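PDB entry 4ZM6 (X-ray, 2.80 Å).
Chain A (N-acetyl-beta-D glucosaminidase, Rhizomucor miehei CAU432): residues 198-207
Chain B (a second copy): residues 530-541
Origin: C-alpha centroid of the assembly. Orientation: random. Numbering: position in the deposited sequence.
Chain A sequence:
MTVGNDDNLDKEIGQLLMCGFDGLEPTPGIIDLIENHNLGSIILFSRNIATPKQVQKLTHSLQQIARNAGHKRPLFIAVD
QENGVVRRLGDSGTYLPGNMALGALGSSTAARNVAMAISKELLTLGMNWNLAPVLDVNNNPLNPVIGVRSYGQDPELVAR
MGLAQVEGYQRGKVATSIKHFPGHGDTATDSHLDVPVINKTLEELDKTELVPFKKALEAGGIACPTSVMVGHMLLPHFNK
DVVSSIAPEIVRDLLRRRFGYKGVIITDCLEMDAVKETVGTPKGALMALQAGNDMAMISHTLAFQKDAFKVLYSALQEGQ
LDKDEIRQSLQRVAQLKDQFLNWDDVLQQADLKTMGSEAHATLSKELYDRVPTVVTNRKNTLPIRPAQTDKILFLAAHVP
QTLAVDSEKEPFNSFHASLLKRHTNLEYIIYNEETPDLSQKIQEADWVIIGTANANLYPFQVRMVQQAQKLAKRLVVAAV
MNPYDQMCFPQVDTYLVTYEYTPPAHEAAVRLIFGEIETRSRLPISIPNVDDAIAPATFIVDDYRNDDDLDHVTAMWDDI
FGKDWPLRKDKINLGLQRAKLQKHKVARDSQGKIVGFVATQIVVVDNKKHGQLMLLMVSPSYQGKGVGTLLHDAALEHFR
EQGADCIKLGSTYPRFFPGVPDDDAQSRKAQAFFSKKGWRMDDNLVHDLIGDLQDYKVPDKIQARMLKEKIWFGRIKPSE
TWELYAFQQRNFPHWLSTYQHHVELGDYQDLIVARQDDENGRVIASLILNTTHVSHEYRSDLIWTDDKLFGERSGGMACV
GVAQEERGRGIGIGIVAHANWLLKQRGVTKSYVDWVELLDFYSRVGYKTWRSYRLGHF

Chain A 198-207: INKTLEELDK
Chain B (530-541) VDDAIAPATFIV

Two copies of the protein meet here over a small area, 325 Å² summed over both sides. Chain A enters as a loop and turns into a helix that begins at L202(A). Chain B is extended through most of its length and becomes a strand at I540(B) and V541(B). The two run in the same sequence order. CA of N199(A) lies 8.0 Å from CA of D531(B), CA of T201(A) 8.0 Å from CA of A535(B), and CA of E203(A) 7.6 Å from CA of I540(B).

I198(A) is buried and out of reach of chain B, with phi/psi -113/98. N199(A) follows at -91/73. Its side chain points toward chain B with chi1 t (-168°) and chi2 43°. This brings ND2 of N199(A) to 3.4 Å from the backbone O of D531(B). D531(B) sits at -92/-22 with chi1 m. K200(A) is extended at -137/148 and makes no contact with chain B.

T201(A), at -86/168 with chi1 p (51°), is the N-cap residue. Its N and its OG1 each donate to OE2 of E204(A), both at 3.1 Å from that oxygen. E204(A) has chi1 m, chi2 t and chi3 85°, which folds its carboxylate back over the helix start. The T201(A) methyl is left for chain B: CG2 of T201(A) is 4.1 Å from CB of A535(B), an alanine at -86/113.

From L202(A) the backbone is helical, with phi near -60 and psi near -40. N of L205(A) bonds to O of T201(A) at 2.9 Å, and N of D206(A) to O of L202(A) at 2.8 Å. L202(A) points toward chain B with chi1 between wells (-140°) and chi2 t. Its CD1 lies 3.9 Å from CG2 of I540(B), an apolar contact.

E203(A) has the largest area covered in chain A. Its CA-to-CB bond points sideways, but chi1 m, chi2 p (80°) and chi3 -174° carry the carboxylate nearer to chain B. OG1 of T538(B) donates a hydrogen bond to OE1 of E203(A) at 3.0 Å. T538(B) is at -117/155 with chi1 p (49°). CG of E203(A) also lies 4.3 Å from CD1 of I540(B).

L205(A) is buried and out of reach. D206(A) points toward chain B with chi1 m (-80°). Its OD2 is 3.8 Å from CG1 of I540(B); both carboxylate oxygens are hydrogen-bonded elsewhere in the structure. I540(B), at -112/147 with chi1 t and chi2 p, thus meets L202(A), E203(A) and D206(A). K207(A) is modelled only to CB.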

# COMPACT_ATOMS: atom_id res chain seq x y z
N ILE A 198 0.23 -15.72 -22.11
CA ILE A 198 0.62 -15.25 -20.78
C ILE A 198 0.44 -16.41 -19.81
O ILE A 198 -0.67 -16.69 -19.35
CB ILE A 198 -0.22 -14.03 -20.32
CG1 ILE A 198 -0.21 -12.92 -21.39
CG2 ILE A 198 0.28 -13.50 -18.98
CD1 ILE A 198 1.17 -12.45 -21.80
N ASN A 199 1.54 -17.10 -19.52
CA ASN A 199 1.52 -18.28 -18.67
C ASN A 199 1.75 -17.88 -17.22
O ASN A 199 2.82 -18.12 -16.66
CB ASN A 199 2.58 -19.29 -19.14
CG ASN A 199 2.43 -20.66 -18.49
OD1 ASN A 199 1.32 -21.18 -18.36
ND2 ASN A 199 3.55 -21.25 -18.09
N LYS A 200 0.72 -17.27 -16.62
CA LYS A 200 0.81 -16.76 -15.25
C LYS A 200 -0.43 -17.08 -14.44
O LYS A 200 -1.54 -17.14 -14.99
CB LYS A 200 1.00 -15.24 -15.25
CG LYS A 200 2.19 -14.75 -16.05
CD LYS A 200 2.53 -13.31 -15.72
CE LYS A 200 3.47 -12.72 -16.74
NZ LYS A 200 4.22 -11.56 -16.20
N THR A 201 -0.23 -17.27 -13.14
CA THR A 201 -1.32 -17.50 -12.20
C THR A 201 -1.86 -16.16 -11.72
O THR A 201 -1.25 -15.11 -11.94
CB THR A 201 -0.85 -18.32 -10.97
OG1 THR A 201 0.33 -17.73 -10.41
CG2 THR A 201 -0.56 -19.76 -11.37
N LEU A 202 -3.01 -16.20 -11.05
CA LEU A 202 -3.64 -14.99 -10.52
C LEU A 202 -2.71 -14.28 -9.54
O LEU A 202 -2.67 -13.05 -9.51
CB LEU A 202 -4.98 -15.31 -9.84
CG LEU A 202 -6.17 -14.36 -10.05
CD1 LEU A 202 -7.06 -14.39 -8.81
CD2 LEU A 202 -5.77 -12.93 -10.37
N GLU A 203 -1.96 -15.05 -8.75
CA GLU A 203 -1.03 -14.47 -7.77
C GLU A 203 0.10 -13.70 -8.45
O GLU A 203 0.48 -12.62 -7.99
CB GLU A 203 -0.44 -15.55 -6.85
CG GLU A 203 -1.42 -16.08 -5.80
CD GLU A 203 -2.39 -17.13 -6.34
OE1 GLU A 203 -3.29 -17.53 -5.57
OE2 GLU A 203 -2.26 -17.55 -7.51
N GLU A 204 0.63 -14.26 -9.53
CA GLU A 204 1.64 -13.57 -10.34
C GLU A 204 1.04 -12.31 -10.97
O GLU A 204 1.65 -11.24 -10.95
CB GLU A 204 2.20 -14.47 -11.43
CG GLU A 204 3.00 -15.67 -10.94
CD GLU A 204 3.45 -16.56 -12.09
OE1 GLU A 204 4.51 -16.26 -12.69
OE2 GLU A 204 2.75 -17.55 -12.39
N LEU A 205 -0.16 -12.45 -11.53
CA LEU A 205 -0.85 -11.33 -12.17
C LEU A 205 -1.13 -10.18 -11.20
O LEU A 205 -1.03 -9.01 -11.57
CB LEU A 205 -2.17 -11.79 -12.81
CG LEU A 205 -2.00 -12.57 -14.12
CD1 LEU A 205 -3.29 -13.27 -14.50
CD2 LEU A 205 -1.53 -11.67 -15.25
N ASP A 206 -1.46 -10.51 -9.95
CA ASP A 206 -1.71 -9.50 -8.93
C ASP A 206 -0.49 -8.65 -8.62
O ASP A 206 -0.62 -7.47 -8.28
CB ASP A 206 -2.22 -10.15 -7.63
CG ASP A 206 -3.71 -10.49 -7.68
OD1 ASP A 206 -4.44 -9.89 -8.51
OD2 ASP A 206 -4.14 -11.34 -6.88
N LYS A 207 0.70 -9.23 -8.73
CA LYS A 207 1.93 -8.52 -8.37
C LYS A 207 2.35 -7.47 -9.42
O LYS A 207 3.01 -6.49 -9.06
CB LYS A 207 3.08 -9.51 -8.10
N VAL B 530 12.39 -23.08 -16.01
CA VAL B 530 11.37 -24.05 -15.59
C VAL B 530 10.03 -23.31 -15.50
O VAL B 530 9.71 -22.70 -14.48
CB VAL B 530 11.69 -24.70 -14.23
CG1 VAL B 530 10.67 -25.78 -13.91
CG2 VAL B 530 13.10 -25.28 -14.25
N ASP B 531 9.27 -23.36 -16.59
CA ASP B 531 8.05 -22.56 -16.74
C ASP B 531 6.79 -23.29 -16.27
O ASP B 531 5.79 -22.65 -15.95
CB ASP B 531 7.88 -22.15 -18.20
CG ASP B 531 9.09 -21.40 -18.75
OD1 ASP B 531 9.55 -20.45 -18.07
OD2 ASP B 531 9.57 -21.77 -19.84
N ASP B 532 6.86 -24.62 -16.23
CA ASP B 532 5.72 -25.46 -15.85
C ASP B 532 5.84 -25.94 -14.40
O ASP B 532 5.98 -27.14 -14.14
CB ASP B 532 5.56 -26.63 -16.84
CG ASP B 532 6.86 -27.42 -17.05
OD1 ASP B 532 7.93 -26.79 -17.19
OD2 ASP B 532 6.80 -28.66 -17.10
N ALA B 533 5.79 -25.00 -13.47
CA ALA B 533 5.71 -25.32 -12.04
C ALA B 533 4.34 -25.92 -11.76
O ALA B 533 3.34 -25.47 -12.34
CB ALA B 533 5.93 -24.08 -11.18
N ILE B 534 4.27 -26.93 -10.90
CA ILE B 534 2.99 -27.46 -10.45
C ILE B 534 2.30 -26.41 -9.58
O ILE B 534 2.68 -26.21 -8.43
CB ILE B 534 3.13 -28.78 -9.66
CG1 ILE B 534 3.60 -29.90 -10.59
CG2 ILE B 534 1.82 -29.16 -8.99
CD1 ILE B 534 4.02 -31.16 -9.85
N ALA B 535 1.30 -25.75 -10.15
CA ALA B 535 0.49 -24.78 -9.42
C ALA B 535 -0.64 -25.52 -8.71
O ALA B 535 -1.53 -26.06 -9.38
CB ALA B 535 -0.08 -23.74 -10.37
N PRO B 536 -0.62 -25.56 -7.36
CA PRO B 536 -1.79 -26.10 -6.66
C PRO B 536 -3.00 -25.17 -6.80
O PRO B 536 -2.83 -23.98 -7.11
CB PRO B 536 -1.33 -26.16 -5.19
CG PRO B 536 -0.25 -25.13 -5.09
CD PRO B 536 0.44 -25.14 -6.42
N ALA B 537 -4.20 -25.70 -6.59
CA ALA B 537 -5.41 -24.89 -6.63
C ALA B 537 -5.33 -23.89 -5.48
O ALA B 537 -5.17 -24.28 -4.33
CB ALA B 537 -6.66 -25.76 -6.49
N THR B 538 -5.39 -22.60 -5.81
CA THR B 538 -5.14 -21.55 -4.83
C THR B 538 -6.34 -20.66 -4.58
O THR B 538 -7.23 -20.52 -5.43
CB THR B 538 -3.98 -20.63 -5.26
OG1 THR B 538 -4.17 -20.22 -6.62
CG2 THR B 538 -2.64 -21.35 -5.12
N PHE B 539 -6.34 -20.07 -3.39
CA PHE B 539 -7.37 -19.15 -2.95
C PHE B 539 -6.71 -17.82 -2.62
O PHE B 539 -5.69 -17.79 -1.93
CB PHE B 539 -8.07 -19.71 -1.72
CG PHE B 539 -8.70 -21.05 -1.94
CD1 PHE B 539 -9.98 -21.15 -2.46
CD2 PHE B 539 -8.00 -22.21 -1.65
CE1 PHE B 539 -10.56 -22.39 -2.68
CE2 PHE B 539 -8.57 -23.45 -1.87
CZ PHE B 539 -9.85 -23.54 -2.38
N ILE B 540 -7.28 -16.73 -3.12
CA ILE B 540 -6.73 -15.40 -2.88
C ILE B 540 -7.68 -14.60 -1.98
O ILE B 540 -8.90 -14.78 -2.02
CB ILE B 540 -6.44 -14.67 -4.22
CG1 ILE B 540 -5.54 -13.45 -4.00
CG2 ILE B 540 -7.72 -14.26 -4.93
CD1 ILE B 540 -4.18 -13.78 -3.42
N VAL B 541 -7.09 -13.72 -1.15
CA VAL B 541 -7.83 -12.95 -0.15
C VAL B 541 -7.93 -11.46 -0.52
O VAL B 541 -6.91 -10.79 -0.65
CB VAL B 541 -7.16 -13.08 1.24
CG1 VAL B 541 -7.77 -12.12 2.24
CG2 VAL B 541 -7.26 -14.51 1.74